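Local atomic coordinates of prolyl oligopeptidase (Novosphingobium capsulatum, PDB entry 1YR2), a protein that probably hydrolyses oligopeptides as a serine endopeptidase, cutting on the carboxyl side of proline and, less typically, alanine. Residues A97-K100 and R101-L105. Residues are numbered along the deposited sequence; the frame is centred on the assembly and turned at random.
Sequences ALEK and RMKAL
Lys103 crosses the outer part of Glu99, one helical turn back, at a slant with the far end of its chain, CE lying 3.8 Å from both CG and CD of the glutamate. The charged ends then meet in a salt bridge between Lys103 NZ and Glu99 OE1, a weak, long hydrogen bond at 3.4 Å. Different first torsions bring them together: Glu99 has CG anti to its backbone N (chi1 -176°), while Lys103 has CG anti to its carbonyl carbon (chi1 -80°), which carries the lysine back toward the preceding turn and sets its CG 3.3 Å from Glu99 O. Glu99 OE2 is engaged in turn by Arg95, a second salt bridge, so the carboxylate sits between two basic residues, an i to i+4 pairing on each side along helix 95-105. Replacing Glu99 with alanine takes away the carboxylate, which would probably leave Arg95 and Lys103 without their common counter-charge and the lysine end less restrained. Beneath these side chains the backbone keeps alpha-helical spacing, with Lys103 N bonded to Glu99 O at 3.0 Å and Ala104 N to Lys100 O at 3.2 Å. The helix packs on the alpha/beta-hydrolase part of this two-domain S9A peptidase: Leu98 and Met102 touch Thr512 of helix 508-514, and Met102 also reaches helix 699-717. Arg101 sends its guanidinium to Asp515, a salt bridge through NE, and to Thr453 through NH2, while Leu105 CD1 lies 4.3 Å above one face of that group, toward its rim.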
ATOM      1  N   ALA A  97     -11.457   0.283  25.965  1.00 19.06           N
ATOM      2  CA  ALA A  97     -11.834   1.445  25.194  1.00 19.11           C
ATOM      3  C   ALA A  97     -11.152   1.398  23.834  1.00 18.69           C
ATOM      4  O   ALA A  97     -11.732   1.792  22.815  1.00 17.99           O
ATOM      5  CB  ALA A  97     -11.421   2.702  25.919  1.00 20.13           C
ATOM      6  N   LEU A  98      -9.932   0.886  23.806  1.00 18.37           N
ATOM      7  CA  LEU A  98      -9.203   0.787  22.528  1.00 17.66           C
ATOM      8  C   LEU A  98      -9.785  -0.283  21.631  1.00 17.09           C
ATOM      9  O   LEU A  98      -9.911  -0.059  20.425  1.00 15.23           O
ATOM     10  CB  LEU A  98      -7.726   0.527  22.745  1.00 17.04           C
ATOM     11  CG  LEU A  98      -6.979   1.702  23.387  1.00 19.46           C
ATOM     12  CD1 LEU A  98      -5.713   1.187  24.134  1.00 19.24           C
ATOM     13  CD2 LEU A  98      -6.590   2.809  22.422  1.00 18.37           C
ATOM     14  N   GLU A  99     -10.100  -1.450  22.198  1.00 16.80           N
ATOM     15  CA  GLU A  99     -10.717  -2.551  21.441  1.00 18.80           C
ATOM     16  C   GLU A  99     -12.057  -2.109  20.839  1.00 18.08           C
ATOM     17  O   GLU A  99     -12.369  -2.468  19.728  1.00 17.49           O
ATOM     18  CB  GLU A  99     -10.960  -3.793  22.275  1.00 19.15           C
ATOM     19  CG  GLU A  99     -11.510  -4.961  21.461  1.00 25.90           C
ATOM     20  CD  GLU A  99     -11.776  -6.235  22.275  1.00 35.78           C
ATOM     21  OE1 GLU A  99     -12.720  -6.257  23.113  1.00 42.41           O
ATOM     22  OE2 GLU A  99     -11.047  -7.243  22.064  1.00 44.08           O
ATOM     23  N   LYS A 100     -12.827  -1.359  21.619  1.00 17.98           N
ATOM     24  CA  LYS A 100     -14.131  -0.878  21.182  1.00 18.40           C
ATOM     25  C   LYS A 100     -13.961   0.137  20.027  1.00 17.16           C
ATOM     26  O   LYS A 100     -14.732   0.093  19.070  1.00 17.05           O
ATOM     27  CB  LYS A 100     -14.856  -0.223  22.340  1.00 18.62           C
ATOM     28  CG  LYS A 100     -16.246   0.312  22.042  1.00 21.95           C
ATOM     29  CD  LYS A 100     -16.842   0.964  23.303  1.00 26.35           C
ATOM     30  CE  LYS A 100     -17.888   2.034  22.951  1.00 30.68           C
ATOM     31  NZ  LYS A 100     -19.214   1.438  22.676  1.00 31.93           N
ATOM     32  N   ARG A 101     -13.016   1.059  20.155  1.00 15.68           N
ATOM     33  CA  ARG A 101     -12.784   2.022  19.091  1.00 15.92           C
ATOM     34  C   ARG A 101     -12.382   1.299  17.802  1.00 14.26           C
ATOM     35  O   ARG A 101     -12.933   1.597  16.728  1.00 14.54           O
ATOM     36  CB  ARG A 101     -11.720   3.050  19.461  1.00 16.47           C
ATOM     37  CG  ARG A 101     -11.652   4.224  18.496  1.00 18.67           C
ATOM     38  CD  ARG A 101     -12.863   5.104  18.610  1.00 18.60           C
ATOM     39  NE  ARG A 101     -13.072   5.970  17.470  1.00 20.98           N
ATOM     40  CZ  ARG A 101     -13.837   5.671  16.410  1.00 20.79           C
ATOM     41  NH1 ARG A 101     -14.359   4.445  16.222  1.00 19.46           N
ATOM     42  NH2 ARG A 101     -13.977   6.569  15.465  1.00 22.14           N
ATOM     43  N   MET A 102     -11.439   0.365  17.893  1.00 13.05           N
ATOM     44  CA  MET A 102     -10.916  -0.290  16.704  1.00 15.27           C
ATOM     45  C   MET A 102     -11.992  -1.116  16.002  1.00 16.16           C
ATOM     46  O   MET A 102     -12.128  -1.013  14.803  1.00 17.52           O
ATOM     47  CB  MET A 102      -9.736  -1.185  16.971  1.00 14.88           C
ATOM     48  CG  MET A 102      -9.144  -1.682  15.646  1.00 21.57           C
ATOM     49  SD  MET A 102      -7.554  -2.251  15.851  1.00 31.16           S
ATOM     50  CE  MET A 102      -7.169  -2.828  14.033  1.00 27.77           C
ATOM     51  N   LYS A 103     -12.758  -1.889  16.761  1.00 16.92           N
ATOM     52  CA  LYS A 103     -13.849  -2.656  16.193  1.00 18.45           C
ATOM     53  C   LYS A 103     -14.767  -1.707  15.379  1.00 18.04           C
ATOM     54  O   LYS A 103     -15.213  -2.047  14.304  1.00 18.68           O
ATOM     55  CB  LYS A 103     -14.656  -3.340  17.301  1.00 20.16           C
ATOM     56  CG  LYS A 103     -14.050  -4.639  17.869  1.00 25.32           C
ATOM     57  CD  LYS A 103     -15.071  -5.401  18.789  1.00 30.08           C
ATOM     58  CE  LYS A 103     -14.404  -6.552  19.557  1.00 33.15           C
ATOM     59  NZ  LYS A 103     -15.140  -6.908  20.839  1.00 33.44           N
ATOM     60  N   ALA A 104     -15.051  -0.527  15.898  1.00 17.14           N
ATOM     61  CA  ALA A 104     -16.021   0.350  15.263  1.00 17.85           C
ATOM     62  C   ALA A 104     -15.468   0.988  13.962  1.00 18.31           C
ATOM     63  O   ALA A 104     -16.259   1.414  13.125  1.00 18.86           O
ATOM     64  CB  ALA A 104     -16.469   1.408  16.209  1.00 17.87           C
ATOM     65  N   LEU A 105     -14.142   0.970  13.808  1.00 17.78           N
ATOM     66  CA  LEU A 105     -13.431   1.573  12.657  1.00 18.16           C
ATOM     67  C   LEU A 105     -13.250   0.653  11.446  1.00 19.35           C
ATOM     68  O   LEU A 105     -12.899   1.144  10.353  1.00 18.83           O
ATOM     69  CB  LEU A 105     -12.042   2.032  13.089  1.00 18.48           C
ATOM     70  CG  LEU A 105     -11.953   3.247  14.001  1.00 19.56           C
ATOM     71  CD1 LEU A 105     -10.554   3.457  14.484  1.00 22.62           C
ATOM     72  CD2 LEU A 105     -12.386   4.454  13.266  1.00 21.51           C
TER